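Local coordinates for protein putative glucoamylase (Bacteroides fragilis NCTC 9343, PDB 3EU8) that is of experimentally unestablished function but is probably an exported glucoamylase-like glycoside hydrolase of the six-hairpin class, acting on carbohydrate chains, at residues 14-18 and 19-23; 197-200 and 201-205. All blocks are in the same frame, centred on the assembly; numbering follows the deposited sequence.

Contact 1 (14-18 and 19-23); sequences TSLTD and DALMD. With K (potassium ion), chain E; EDO (1,2-ethanediol), chain O.
With chi1 at 65°, Thr17 sets OG1 between its own backbone N and carbonyl carbon, and from there the hydroxyl oxygen faces Ala20 N in the first turn of the helix. Ala20 N donates to Thr17 OG1 over 3.1 Å, the capping bond of a threonine at the N-cap. Two backbone bonds take over from the cap: Leu21 N reaches Thr17 O at 2.9 Å, and Met22 N, of a selenomethionine, reaches Asp18 O at 2.8 Å. Ala20 CB also lies against the capping oxygen.

A second, apolar layer forms one residue earlier. Leu16 has CG beside its backbone N, whereas Leu21 has CG anti to the N (chi1 177°), and the two side chains cross at about a right angle. The touch is between branches, Leu16 CD1 against Leu21 CD1 at 4.0 Å, while the other branch, Leu16 CD2, rests on Ala20 CB. Leu16, at N', and Leu21, at N4 of the helix capped by Thr17, form a hydrophobic staple. The amide of Leu16 donates almost straight (171°) to O1 of a 1,2-ethanediol.

Further upstream, Thr14 O binds a potassium ion at 2.6 Å, a site to which Ser11 O also contributes. The helix started here, 18-34, lies against two others: Leu16 and Leu21 touch Tyr360 on helix 349-361, where His357 hydrogen-bonds Asp18 OD1, and Met22 packs on Ile399 and Tyr402 of helix 389-404, which also supplies Arg403 for a salt bridge with Asp23.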
ATOM      1  N   THR A  14      31.069  -8.912  10.849  1.00 28.33           N
ATOM      2  CA  THR A  14      30.381  -7.701  11.309  1.00 30.00           C
ATOM      3  C   THR A  14      29.137  -7.490  10.422  1.00 31.27           C
ATOM      4  O   THR A  14      29.186  -7.768   9.221  1.00 31.73           O
ATOM      5  CB  THR A  14      31.379  -6.505  11.246  1.00 30.89           C
ATOM      6  OG1 THR A  14      32.443  -6.699  12.206  1.00 39.38           O
ATOM      7  CG2 THR A  14      30.719  -5.169  11.497  1.00 37.14           C
ATOM      8  N   SER A  15      28.024  -7.039  11.012  1.00 29.73           N
ATOM      9  CA  SER A  15      26.773  -6.764  10.289  1.00 28.76           C
ATOM     10  C   SER A  15      26.870  -5.653   9.254  1.00 26.60           C
ATOM     11  O   SER A  15      27.672  -4.733   9.396  1.00 27.12           O
ATOM     12  CB  SER A  15      25.682  -6.340  11.268  1.00 29.07           C
ATOM     13  OG  SER A  15      25.456  -7.389  12.173  1.00 40.83           O
ATOM     14  N   LEU A  16      26.018  -5.741   8.230  1.00 26.70           N
ATOM     15  CA  LEU A  16      25.789  -4.629   7.300  1.00 24.94           C
ATOM     16  C   LEU A  16      25.443  -3.390   8.090  1.00 23.03           C
ATOM     17  O   LEU A  16      24.771  -3.466   9.110  1.00 24.45           O
ATOM     18  CB  LEU A  16      24.642  -4.923   6.308  1.00 23.36           C
ATOM     19  CG  LEU A  16      24.851  -5.997   5.238  1.00 26.07           C
ATOM     20  CD1 LEU A  16      23.542  -6.257   4.476  1.00 19.59           C
ATOM     21  CD2 LEU A  16      25.958  -5.576   4.256  1.00 14.86           C
ATOM     22  N   THR A  17      25.933  -2.238   7.648  1.00 24.04           N
ATOM     23  CA  THR A  17      25.391  -0.977   8.159  1.00 24.47           C
ATOM     24  C   THR A  17      23.885  -0.918   7.809  1.00 23.58           C
ATOM     25  O   THR A  17      23.414  -1.625   6.929  1.00 22.17           O
ATOM     26  CB  THR A  17      26.102   0.239   7.538  1.00 23.46           C
ATOM     27  OG1 THR A  17      25.817   0.275   6.136  1.00 24.20           O
ATOM     28  CG2 THR A  17      27.644   0.174   7.781  1.00 19.36           C
ATOM     29  N   ASP A  18      23.152  -0.050   8.491  1.00 24.41           N
ATOM     30  CA  ASP A  18      21.745   0.157   8.205  1.00 23.80           C
ATOM     31  C   ASP A  18      21.558   0.608   6.750  1.00 24.24           C
ATOM     32  O   ASP A  18      20.620   0.164   6.072  1.00 23.64           O
ATOM     33  CB  ASP A  18      21.168   1.239   9.122  1.00 24.31           C
ATOM     34  CG  ASP A  18      21.021   0.790  10.555  1.00 24.36           C
ATOM     35  OD1 ASP A  18      21.061  -0.433  10.852  1.00 24.95           O
ATOM     36  OD2 ASP A  18      20.840   1.685  11.384  1.00 23.85           O
ATOM     37  N   ASP A  19      22.441   1.497   6.286  1.00 23.60           N
ATOM     38  CA  ASP A  19      22.312   2.081   4.959  1.00 24.34           C
ATOM     39  C   ASP A  19      22.529   1.001   3.898  1.00 21.48           C
ATOM     40  O   ASP A  19      21.817   0.982   2.918  1.00 21.34           O
ATOM     41  CB  ASP A  19      23.308   3.238   4.752  1.00 27.73           C
ATOM     42  CG  ASP A  19      22.820   4.586   5.314  1.00 40.38           C
ATOM     43  OD1 ASP A  19      21.756   4.651   5.982  1.00 50.74           O
ATOM     44  OD2 ASP A  19      23.520   5.603   5.073  1.00 51.66           O
ATOM     45  N   ALA A  20      23.505   0.122   4.104  1.00 21.90           N
ATOM     46  CA  ALA A  20      23.837  -0.941   3.112  1.00 21.20           C
ATOM     47  C   ALA A  20      22.762  -1.992   3.129  1.00 20.17           C
ATOM     48  O   ALA A  20      22.397  -2.494   2.079  1.00 19.29           O
ATOM     49  CB  ALA A  20      25.175  -1.587   3.384  1.00 14.60           C
ATOM     50  N   LEU A  21      22.268  -2.319   4.324  1.00 21.05           N
ATOM     51  CA  LEU A  21      21.109  -3.209   4.460  1.00 20.14           C
ATOM     52  C   LEU A  21      19.887  -2.635   3.726  1.00 20.63           C
ATOM     53  O   LEU A  21      19.251  -3.332   2.933  1.00 19.61           O
ATOM     54  CB  LEU A  21      20.776  -3.506   5.939  1.00 21.22           C
ATOM     55  CG  LEU A  21      19.508  -4.373   6.149  1.00 21.11           C
ATOM     56  CD1 LEU A  21      19.660  -5.727   5.480  1.00 17.31           C
ATOM     57  CD2 LEU A  21      19.153  -4.504   7.619  1.00 19.33           C
HETATM   58  N   MSE A  22      19.565  -1.375   3.950  1.00 22.41           N
HETATM   59  CA  MSE A  22      18.369  -0.778   3.302  1.00 23.20           C
HETATM   60  C   MSE A  22      18.545  -0.736   1.768  1.00 24.01           C
HETATM   61  O   MSE A  22      17.605  -1.077   1.038  1.00 24.84           O
HETATM   62  CB  MSE A  22      18.108   0.622   3.859  1.00 22.41           C
HETATM   63  CG  MSE A  22      17.496   0.642   5.197  1.00 22.63           C
HETATM   64 SE   MSE A  22      17.051   2.441   5.805  0.75 16.46          SE
HETATM   65  CE  MSE A  22      18.742   3.219   6.178  1.00 16.61           C
ATOM     66  N   ASP A  23      19.750  -0.349   1.304  1.00 22.57           N
ATOM     67  CA  ASP A  23      20.137  -0.358  -0.113  1.00 23.98           C
ATOM     68  C   ASP A  23      19.860  -1.730  -0.719  1.00 21.98           C
ATOM     69  O   ASP A  23      19.203  -1.856  -1.757  1.00 21.78           O
ATOM     70  CB  ASP A  23      21.643  -0.081  -0.294  1.00 26.10           C
ATOM     71  CG  ASP A  23      22.006   1.408  -0.314  1.00 41.15           C
ATOM     72  OD1 ASP A  23      21.106   2.226  -0.569  1.00 52.06           O
ATOM     73  OD2 ASP A  23      23.214   1.761  -0.115  1.00 41.19           O
TER
HETATM   74  K     K E   1      30.667  -6.412   7.533  1.00 36.49           K
HETATM   75  C1  EDO O 456      23.742  -8.827   8.961  1.00 44.73           C
HETATM   76  O1  EDO O 456      24.726  -8.387   8.032  1.00 42.48           O
HETATM   77  C2  EDO O 456      22.926  -7.617   9.360  1.00 43.32           C
HETATM   78  O2  EDO O 456      21.656  -7.682   8.735  1.00 47.73           O
HETATM   79  O   HOH W   1      29.512  -3.625   7.666  1.00 19.35           O
HETATM   80  O   HOH W   2      33.036  -4.597   8.049  1.00 20.77           O

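Contact 2 (197-200 and 201-205); sequences FPVH and GYNEC. With EDO (1,2-ethanediol), chain J.
Val199 and Cys205 make the close apolar touch of this turn, Val199 CG1 meeting Cys205 CB at 3.8 Å. The valine methyl is carried there by its position anti to the backbone N (chi1 178°), and it also lies near Cys205 SG, at 4.1 Å. Both residues are buried; Cys205 is backed further by Trp229 and by Val133 of helix 132-149.

Asn203 has its CB directed toward 197-200. Its amide nitrogen ND2 comes within 3.4 Å of His200 O, but the angle is too poor for a hydrogen bond, and none joins 197-200 to 201-205. The oxygen of the same amide has a definite role: Asn203 OD1 accepts from Cys205 N at 3.0 Å, with the donor tilted 22° from the carbonyl plane. This is an Asx turn, and it holds the asparagine amide to the backbone as the chain runs toward helix 206-214. Before it, a cis peptide bond links Gly201 to Tyr202 and gives the loop a sharp change of course, Tyr202 CB pointing away from 197-200 while its hydroxyl hydrogen-bonds Trp260 O. Gly201 O in turn receives hydrogen bonds from Gln251 and Arg249.

His200 is partly exposed, its ring leading away from the turn to lie on Gln231 and Gln251, with ND1 hydrogen-bonded to Gly228 O. The partly exposed side is looser at Glu204, which turns its carboxylate to a small diol, probably from the crystallisation liquor: O2 of the 1,2-ethanediol donates to Glu204 OE1 at 2.6 Å, and O1 of the same molecule donates to Glu204 OE2 at 3.0 Å.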
ATOM      1  N   PHE A 197     -20.946  -2.070  -0.253  1.00 36.08           N
ATOM      2  CA  PHE A 197     -19.968  -1.869   0.798  1.00 34.90           C
ATOM      3  C   PHE A 197     -19.663  -0.387   0.943  1.00 30.66           C
ATOM      4  O   PHE A 197     -18.681   0.097   0.384  1.00 29.51           O
ATOM      5  CB  PHE A 197     -18.708  -2.688   0.444  1.00 35.67           C
ATOM      6  CG  PHE A 197     -17.872  -3.075   1.635  1.00 45.66           C
ATOM      7  CD1 PHE A 197     -16.983  -2.161   2.214  1.00 49.88           C
ATOM      8  CD2 PHE A 197     -17.973  -4.358   2.184  1.00 53.33           C
ATOM      9  CE1 PHE A 197     -16.206  -2.514   3.326  1.00 52.60           C
ATOM     10  CE2 PHE A 197     -17.204  -4.722   3.298  1.00 59.48           C
ATOM     11  CZ  PHE A 197     -16.313  -3.798   3.863  1.00 58.78           C
ATOM     12  N   PRO A 198     -20.512   0.362   1.678  1.00 29.91           N
ATOM     13  CA  PRO A 198     -20.097   1.755   1.963  1.00 29.01           C
ATOM     14  C   PRO A 198     -18.886   1.751   2.884  1.00 28.88           C
ATOM     15  O   PRO A 198     -18.806   0.922   3.775  1.00 29.06           O
ATOM     16  CB  PRO A 198     -21.330   2.391   2.648  1.00 28.69           C
ATOM     17  CG  PRO A 198     -22.156   1.257   3.145  1.00 29.16           C
ATOM     18  CD  PRO A 198     -21.803   0.022   2.308  1.00 28.41           C
ATOM     19  N   VAL A 199     -17.958   2.678   2.674  1.00 25.89           N
ATOM     20  CA  VAL A 199     -16.684   2.631   3.340  1.00 24.68           C
ATOM     21  C   VAL A 199     -16.624   3.650   4.478  1.00 24.34           C
ATOM     22  O   VAL A 199     -16.595   4.863   4.223  1.00 23.60           O
ATOM     23  CB  VAL A 199     -15.525   2.871   2.324  1.00 22.77           C
ATOM     24  CG1 VAL A 199     -14.184   2.857   3.036  1.00 20.59           C
ATOM     25  CG2 VAL A 199     -15.587   1.829   1.237  1.00 19.98           C
ATOM     26  N   HIS A 200     -16.578   3.129   5.707  1.00 22.50           N
ATOM     27  CA  HIS A 200     -16.479   3.907   6.931  1.00 23.49           C
ATOM     28  C   HIS A 200     -15.131   3.622   7.581  1.00 23.04           C
ATOM     29  O   HIS A 200     -14.663   2.488   7.536  1.00 26.61           O
ATOM     30  CB  HIS A 200     -17.605   3.521   7.928  1.00 25.31           C
ATOM     31  CG  HIS A 200     -18.985   3.494   7.336  1.00 20.94           C
ATOM     32  ND1 HIS A 200     -19.626   4.632   6.887  1.00 25.15           N
ATOM     33  CD2 HIS A 200     -19.879   2.487   7.214  1.00 24.78           C
ATOM     34  CE1 HIS A 200     -20.832   4.308   6.453  1.00 28.12           C
ATOM     35  NE2 HIS A 200     -21.006   3.012   6.633  1.00 24.87           N
ATOM     36  N   GLY A 201     -14.532   4.631   8.226  1.00 21.95           N
ATOM     37  CA  GLY A 201     -13.224   4.461   8.884  1.00 22.37           C
ATOM     38  C   GLY A 201     -13.339   4.041  10.342  1.00 23.00           C
ATOM     39  O   GLY A 201     -14.468   3.935  10.863  1.00 22.39           O
ATOM     40  N   TYR A 202     -12.203   3.776  11.007  1.00 23.14           N
ATOM     41  CA  TYR A 202     -10.877   3.793  10.390  1.00 23.44           C
ATOM     42  C   TYR A 202     -10.505   2.415   9.795  1.00 24.47           C
ATOM     43  O   TYR A 202     -10.774   1.379  10.380  1.00 26.22           O
ATOM     44  CB  TYR A 202      -9.779   4.281  11.368  1.00 22.35           C
ATOM     45  CG  TYR A 202      -8.441   4.390  10.662  1.00 23.32           C
ATOM     46  CD1 TYR A 202      -8.138   5.507   9.885  1.00 21.70           C
ATOM     47  CD2 TYR A 202      -7.494   3.349  10.718  1.00 23.27           C
ATOM     48  CE1 TYR A 202      -6.967   5.598   9.189  1.00 25.46           C
ATOM     49  CE2 TYR A 202      -6.273   3.437  10.017  1.00 19.11           C
ATOM     50  CZ  TYR A 202      -6.030   4.562   9.229  1.00 27.47           C
ATOM     51  OH  TYR A 202      -4.857   4.702   8.495  1.00 25.32           O
ATOM     52  N   ASN A 203      -9.919   2.431   8.599  1.00 22.73           N
ATOM     53  CA  ASN A 203      -9.292   1.271   7.994  1.00 22.94           C
ATOM     54  C   ASN A 203      -8.249   1.780   6.963  1.00 21.63           C
ATOM     55  O   ASN A 203      -7.799   2.923   7.053  1.00 22.76           O
ATOM     56  CB  ASN A 203     -10.358   0.303   7.407  1.00 23.51           C
ATOM     57  CG  ASN A 203     -11.198   0.923   6.275  1.00 25.07           C
ATOM     58  OD1 ASN A 203     -10.740   1.807   5.534  1.00 24.64           O
ATOM     59  ND2 ASN A 203     -12.402   0.398   6.095  1.00 25.49           N
ATOM     60  N   GLU A 204      -7.836   0.951   6.025  1.00 20.99           N
ATOM     61  CA  GLU A 204      -6.743   1.328   5.090  1.00 20.69           C
ATOM     62  C   GLU A 204      -7.135   2.314   3.983  1.00 20.06           C
ATOM     63  O   GLU A 204      -6.301   2.676   3.161  1.00 22.31           O
ATOM     64  CB  GLU A 204      -6.167   0.067   4.428  1.00 23.50           C
ATOM     65  CG  GLU A 204      -7.047  -0.521   3.343  1.00 19.76           C
ATOM     66  CD  GLU A 204      -8.083  -1.545   3.854  1.00 25.75           C
ATOM     67  OE1 GLU A 204      -8.567  -1.482   5.003  1.00 23.63           O
ATOM     68  OE2 GLU A 204      -8.411  -2.417   3.062  1.00 22.26           O
ATOM     69  N   CYS A 205      -8.394   2.752   3.961  1.00 21.20           N
ATOM     70  CA  CYS A 205      -8.974   3.453   2.795  1.00 22.22           C
ATOM     71  C   CYS A 205      -8.993   4.967   2.790  1.00 21.83           C
ATOM     72  O   CYS A 205      -9.710   5.534   1.977  1.00 24.33           O
ATOM     73  CB  CYS A 205     -10.420   2.953   2.594  1.00 22.00           C
ATOM     74  SG  CYS A 205     -10.516   1.176   2.357  1.00 24.81           S
TER
HETATM   75  C1  EDO J  21     -10.840  -4.878   3.907  1.00 38.04           C
HETATM   76  O1  EDO J  21      -9.452  -4.941   4.256  1.00 32.78           O
HETATM   77  C2  EDO J  21     -11.549  -3.881   4.813  1.00 39.65           C
HETATM   78  O2  EDO J  21     -10.600  -3.060   5.513  1.00 30.27           O

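How the contacts relate
Contact 1 comes first along the chain, near the N-terminus, and contact 2 follows far downstream, across the centre of the molecule from it. They lie about 37 Å apart between centres and about 22 Å between nearest atoms, so neither touches the other. Contact 1 is the peripheral one, about 24 Å from the centre of the chain, where the N-terminal loop enters helix 18-34. Contact 2, about 15 Å from the centre of the chain, is buried in the loop between strand 186-187 and helix 206-214, in the part of the chain related to putative glucoamylases. In a protein with far more helix than strand, contact 1 starts a helix on the periphery while contact 2 shapes a buried loop, two separate local features with no shared helix.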